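Local coordinates for GH127 beta-L-arabinofuranoside (Geobacillus stearothermophilus, PDB 4QK0), which probably hydrolyses beta-L-arabinofuranosides, releasing L-arabinose, at residues A[567-571]-A[639-643]. Coordinates in Å, arbitrary orientation, origin at the centre of the assembly. Residues are numbered along the deposited sequence.
Sequences GPNLA and GEMVV
A single carboxylate, that of E640, holds consecutive backbone NH groups of a loop against the start of a strand. G567, the first residue past helix 563-566, has phi 87° and psi 170°, where a beta-carbon would jam against the preceding carbonyl, so glycine fits. P568 follows extended (-76/176); its ring restrains phi and its CB lies 3.8 Å from E640 OE2. N569 adopts the left-handed conformation (60/62), which asparagine tolerates well, and turns the chain so that N569 N donates to E640 OE2 (2.8 Å) and L570 N to E640 OE1 (2.9 Å). The CA-to-CB bond of N569 points away from the strand, and ND2 donates a hydrogen bond to P541 O of the second subunit. L570 (mt) points toward the strand, its apolar side chain packing, buried, with CD1 3.6 Å from E640 CB and CB 3.8 Å from V642 CG2. Water 1 bridges A571 N (3.2 Å) and E640 OE1 (2.5 Å). The segments run side by side in the same direction, P568 opposite E640 and L570 opposite V642 (CA-CA 6.5 and 6.8 Å). E640 (chi1 m, chi2 t) suits its place because two carboxylate oxygens serve two successive NH groups, while R544 of the second subunit salt-bridges OE2. The loop leads into strand 574-586, parallel to strand 641-647, which also pairs antiparallel with 557-562.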
loop_
_atom_site.group_PDB
_atom_site.type_symbol
_atom_site.label_atom_id
_atom_site.label_comp_id
_atom_site.label_asym_id
_atom_site.label_seq_id
_atom_site.Cartn_x
_atom_site.Cartn_y
_atom_site.Cartn_z
ATOM N N GLY A 567 -25.170 -2.313 -1.134
ATOM C CA GLY A 567 -24.828 -0.937 -1.429
ATOM C C GLY A 567 -23.348 -0.632 -1.320
ATOM O O GLY A 567 -22.558 -1.439 -0.804
ATOM N N PRO A 568 -22.968 0.557 -1.788
ATOM C CA PRO A 568 -21.569 0.931 -1.703
ATOM C C PRO A 568 -21.137 1.338 -0.313
ATOM O O PRO A 568 -21.924 1.337 0.643
ATOM C CB PRO A 568 -21.466 2.105 -2.701
ATOM C CG PRO A 568 -22.844 2.683 -2.767
ATOM C CD PRO A 568 -23.823 1.683 -2.236
ATOM N N ASN A 569 -19.845 1.599 -0.205
ATOM C CA ASN A 569 -19.194 2.003 1.049
ATOM C C ASN A 569 -19.312 0.976 2.162
ATOM O O ASN A 569 -19.908 1.223 3.217
ATOM C CB ASN A 569 -19.687 3.395 1.509
ATOM C CG ASN A 569 -18.776 3.993 2.558
ATOM O OD1 ASN A 569 -17.847 3.320 3.029
ATOM N ND2 ASN A 569 -19.017 5.258 2.923
ATOM N N LEU A 570 -18.746 -0.193 1.919
ATOM C CA LEU A 570 -18.902 -1.308 2.861
ATOM C C LEU A 570 -18.092 -1.061 4.119
ATOM O O LEU A 570 -18.394 -1.627 5.147
ATOM C CB LEU A 570 -18.556 -2.651 2.217
ATOM C CG LEU A 570 -19.420 -3.033 1.016
ATOM C CD1 LEU A 570 -18.862 -4.271 0.339
ATOM C CD2 LEU A 570 -20.842 -3.270 1.412
ATOM N N ALA A 571 -17.092 -0.202 4.059
ATOM C CA ALA A 571 -16.379 0.227 5.304
ATOM C C ALA A 571 -17.328 0.901 6.279
ATOM O O ALA A 571 -17.183 0.763 7.492
ATOM C CB ALA A 571 -15.235 1.166 4.970
ATOM N N GLY A 639 -17.872 -4.444 -8.146
ATOM C CA GLY A 639 -18.387 -3.771 -6.974
ATOM C C GLY A 639 -17.495 -3.970 -5.768
ATOM O O GLY A 639 -16.535 -4.764 -5.801
ATOM N N GLU A 640 -17.774 -3.213 -4.719
ATOM C CA GLU A 640 -17.080 -3.381 -3.467
ATOM C C GLU A 640 -17.309 -4.795 -2.907
ATOM O O GLU A 640 -18.382 -5.401 -3.117
ATOM C CB GLU A 640 -17.554 -2.323 -2.455
ATOM C CG GLU A 640 -17.125 -0.912 -2.830
ATOM C CD GLU A 640 -17.349 0.101 -1.703
ATOM O OE1 GLU A 640 -17.150 -0.215 -0.497
ATOM O OE2 GLU A 640 -17.789 1.210 -2.029
HETATM N N MSE A 641 -16.325 -5.241 -2.108
HETATM C CA MSE A 641 -16.412 -6.506 -1.327
HETATM C C MSE A 641 -15.565 -6.400 -0.098
HETATM O O MSE A 641 -14.512 -5.818 -0.152
HETATM C CB MSE A 641 -15.957 -7.661 -2.223
HETATM C CG MSE A 641 -16.067 -9.021 -1.541
HETATM SE SE MSE A 641 -14.399 -9.388 -0.507
HETATM C CE MSE A 641 -13.195 -9.673 -1.925
ATOM N N VAL A 642 -16.059 -6.893 1.036
ATOM C CA VAL A 642 -15.247 -7.051 2.214
ATOM C C VAL A 642 -15.537 -8.340 2.896
ATOM O O VAL A 642 -16.653 -8.782 2.894
ATOM C CB VAL A 642 -15.429 -5.947 3.289
ATOM C CG1 VAL A 642 -14.909 -4.627 2.780
ATOM C CG2 VAL A 642 -16.871 -5.766 3.684
ATOM N N VAL A 643 -14.498 -8.879 3.549
ATOM C CA VAL A 643 -14.610 -10.031 4.434
ATOM C C VAL A 643 -14.629 -9.550 5.870
ATOM O O VAL A 643 -15.520 -9.910 6.641
ATOM C CB VAL A 643 -13.420 -11.011 4.264
ATOM C CG1 VAL A 643 -13.380 -12.085 5.362
ATOM C CG2 VAL A 643 -13.498 -11.679 2.915
HETATM O O HOH W 1 -15.867 0.985 1.293
#